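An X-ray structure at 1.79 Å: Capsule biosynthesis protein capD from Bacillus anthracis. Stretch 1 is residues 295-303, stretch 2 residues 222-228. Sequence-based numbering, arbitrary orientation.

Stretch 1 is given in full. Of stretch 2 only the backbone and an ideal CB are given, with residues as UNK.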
# COMPACT_ATOMS: atom_id res chain seq x y z
N ASP A 295 11.03 -16.21 15.06
CA ASP A 295 11.36 -14.78 15.05
C ASP A 295 11.55 -14.17 13.65
O ASP A 295 12.41 -14.62 12.88
CB ASP A 295 12.61 -14.53 15.90
CG ASP A 295 12.68 -13.12 16.42
OD1 ASP A 295 11.85 -12.27 16.01
OD2 ASP A 295 13.59 -12.86 17.25
N PRO A 296 10.75 -13.14 13.31
CA PRO A 296 11.02 -12.52 12.00
C PRO A 296 12.36 -11.77 11.96
O PRO A 296 12.98 -11.70 10.91
CB PRO A 296 9.84 -11.56 11.80
CG PRO A 296 9.04 -11.57 13.04
CD PRO A 296 9.64 -12.50 14.03
N ASN A 297 12.81 -11.23 13.09
CA ASN A 297 14.11 -10.56 13.13
C ASN A 297 15.27 -11.51 12.82
O ASN A 297 16.28 -11.12 12.23
CB ASN A 297 14.34 -9.92 14.49
CG ASN A 297 13.51 -8.68 14.70
OD1 ASN A 297 12.77 -8.24 13.83
ND2 ASN A 297 13.65 -8.10 15.89
N LYS A 298 15.10 -12.76 13.23
CA LYS A 298 16.08 -13.79 12.98
C LYS A 298 16.02 -14.22 11.51
O LYS A 298 17.03 -14.60 10.92
CB LYS A 298 15.87 -14.96 13.95
CG LYS A 298 16.01 -14.53 15.43
CD LYS A 298 15.72 -15.67 16.44
CE LYS A 298 15.68 -15.13 17.89
NZ LYS A 298 16.70 -15.79 18.80
N MSE A 299 14.88 -14.09 10.90
CA MSE A 299 14.72 -14.44 9.49
C MSE A 299 15.34 -13.40 8.53
O MSE A 299 15.46 -13.65 7.33
CB MSE A 299 13.25 -14.66 9.15
CG MSE A 299 12.63 -15.88 9.80
SE MSE A 299 10.81 -16.13 9.16
CE MSE A 299 11.19 -16.96 7.45
N VAL A 300 15.70 -12.22 9.02
CA VAL A 300 16.33 -11.15 8.20
C VAL A 300 17.77 -10.84 8.67
O VAL A 300 18.39 -9.84 8.23
CB VAL A 300 15.46 -9.87 8.25
CG1 VAL A 300 14.08 -10.15 7.65
CG2 VAL A 300 15.32 -9.39 9.68
N SER A 301 18.29 -11.68 9.56
CA SER A 301 19.63 -11.53 10.12
C SER A 301 20.69 -11.91 9.09
O SER A 301 20.46 -12.78 8.24
CB SER A 301 19.79 -12.44 11.36
OG SER A 301 19.75 -13.81 11.00
N ASP A 302 21.87 -11.29 9.19
CA ASP A 302 22.99 -11.65 8.31
C ASP A 302 23.23 -13.16 8.25
O ASP A 302 23.52 -13.71 7.19
CB ASP A 302 24.28 -10.94 8.73
CG ASP A 302 24.26 -9.45 8.45
OD1 ASP A 302 23.65 -9.04 7.44
OD2 ASP A 302 24.88 -8.69 9.24
N LYS A 303 23.10 -13.82 9.40
CA LYS A 303 23.38 -15.26 9.47
C LYS A 303 22.29 -16.10 8.80
O LYS A 303 22.58 -17.12 8.17
CB LYS A 303 23.59 -15.71 10.93
CG LYS A 303 25.06 -15.56 11.42
CD LYS A 303 25.43 -16.67 12.42
CE LYS A 303 26.78 -16.44 13.11
NZ LYS A 303 27.26 -17.67 13.83
N UNK A 222 5.06 -5.92 16.49
CA UNK A 222 6.38 -5.30 16.45
C UNK A 222 6.87 -5.24 15.00
O UNK A 222 6.79 -6.22 14.30
CB UNK A 222 7.37 -6.07 17.33
N UNK A 223 7.34 -4.09 14.55
CA UNK A 223 7.94 -4.15 13.20
C UNK A 223 9.12 -5.13 13.09
O UNK A 223 9.82 -5.35 14.07
CB UNK A 223 8.41 -2.75 12.79
N UNK A 224 9.29 -5.74 11.92
CA UNK A 224 10.51 -6.49 11.61
C UNK A 224 11.62 -5.45 11.56
O UNK A 224 11.45 -4.37 10.97
CB UNK A 224 10.40 -7.27 10.30
N UNK A 225 12.76 -5.76 12.18
CA UNK A 225 13.91 -4.85 12.20
C UNK A 225 15.18 -5.60 11.79
O UNK A 225 15.50 -6.66 12.33
CB UNK A 225 14.08 -4.23 13.59
N UNK A 226 15.86 -5.04 10.79
CA UNK A 226 17.10 -5.56 10.28
C UNK A 226 17.99 -4.38 9.90
O UNK A 226 17.78 -3.24 10.34
CB UNK A 226 16.86 -6.49 9.09
N UNK A 227 19.02 -4.69 9.14
CA UNK A 227 19.95 -3.70 8.62
C UNK A 227 20.19 -3.99 7.14
O UNK A 227 20.15 -5.16 6.69
CB UNK A 227 21.26 -3.71 9.40
N UNK A 228 20.43 -2.92 6.38
CA UNK A 228 20.73 -3.07 4.96
C UNK A 228 21.45 -1.83 4.49
O UNK A 228 20.95 -0.72 4.67
CB UNK A 228 19.46 -3.31 4.14

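Position 222 lies beyond the reach of stretch 1: nothing there comes within 5.5 Å of its ideal CB, and with phi/psi of -80/131 the extended backbone accepts almost any residue. The contact therefore gives no guidance. The deposited residue is Lys 222, whose amino group is bonded elsewhere in the structure.

At position 223 the CA-to-CB bond points away from stretch 1, so again many side chains would fit. A phi of -59 with a psi of 148 is, however, the extended conformation that a proline ring allows, and proline is a natural candidate among others. Pro 223 is the residue found, its ring in the C-gamma exo pucker.

Position 224 opens the strand and offers more to reason from. Its CB points sideways, but the ideal CB lies 4.6 Å from Pro 296 CB and 5.4 Å from Val 300 CG1, with Asn 297 OD1 at 4.4 Å. Two of these three neighbours are apolar, and the gap suits a compact aliphatic group such as valine, isoleucine or leucine; a beta-branched residue also favours strand angles. The residue is Val 224, with chi1 in the t well. Val 224 CG2 lies 4.0 Å from Pro 296 CB, and Val 224 CG1 lies 3.8 Å from Val 300 CG2 and 3.9 Å from Pro 296 O, so CG1 touches both neighbours.

At position 225 the main chain carries the polar contact. The backbone N points at Asn 297 OD1, a contact open to any residue except proline, which has no amide hydrogen. The CB points sideways, and the ideal CB is 4.2 Å from Asn 297 OD1, with open space beyond, so a long or polar side chain would suit. Lys 225 occupies it. Its N donates to Asn 297 OD1 at 3.0 Å with a nearly straight angle of 169°, and its O receives a hydrogen bond from water 1, which also donates to Asn 297 O. The side chain leads away from stretch 1, and NZ makes a weak bond to the O of position 226.

Position 226 is the most restrictive. Its ideal CB would point toward stretch 1 and lie only 3.3 Å from Val 300 CG2, too close for two carbons. Phi/psi of -143/-165 is also readily adopted by glycine, and glycine is the clear choice. Gly 226 leaves its CA 4.3 Å from Val 300 CG2, allowing the strand to pass close to that methyl.

Position 227 has a sideways CB with no atom of stretch 1 close to it, but Asp 302 offers a carboxylate farther out. A polar side chain, perhaps a donor working through water, would suit. Asn 227 has chi1 in the p well, and its end comes nearer. Its ND2 donates weakly to water 4, which in turn donates to Asp 302 OD2, while its N donates to water 2, which donates to Val 300 O.

Position 228 points sideways, free of stretch 1, so the choice is open. Tyr 228 is deposited, its ring leading away.

Stretch 2 (222-228) KPVKGNY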
# COMPACT_ATOMS: atom_id res chain seq x y z
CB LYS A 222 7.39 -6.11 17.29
CG LYS A 222 7.69 -5.49 18.65
CD LYS A 222 8.36 -4.09 18.53
CE LYS A 222 7.56 -3.02 19.31
NZ LYS A 222 8.23 -1.69 19.28
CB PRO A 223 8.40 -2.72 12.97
CG PRO A 223 7.49 -1.89 13.86
CD PRO A 223 7.35 -2.73 15.10
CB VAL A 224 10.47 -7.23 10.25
CG1 VAL A 224 11.71 -8.15 10.09
CG2 VAL A 224 9.23 -8.05 10.08
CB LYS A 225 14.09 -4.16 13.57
CG LYS A 225 15.13 -3.00 13.57
CD LYS A 225 16.57 -3.45 13.83
CE LYS A 225 17.55 -2.29 13.66
NZ LYS A 225 18.98 -2.72 13.49
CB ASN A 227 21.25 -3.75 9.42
CG ASN A 227 22.00 -5.05 9.25
OD1 ASN A 227 22.55 -5.33 8.19
ND2 ASN A 227 22.03 -5.85 10.29
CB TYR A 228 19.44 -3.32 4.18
CG TYR A 228 19.49 -3.01 2.73
CD1 TYR A 228 20.22 -3.79 1.84
CD2 TYR A 228 18.77 -1.92 2.21
CE1 TYR A 228 20.25 -3.48 0.45
CE2 TYR A 228 18.79 -1.62 0.86
CZ TYR A 228 19.54 -2.38 -0.01
OH TYR A 228 19.54 -2.06 -1.35
O HOH W 1 17.33 -8.72 12.61
O HOH W 2 19.46 -7.58 8.96
O HOH W 3 22.17 -9.18 11.12
O HOH W 4 23.95 -7.42 11.42
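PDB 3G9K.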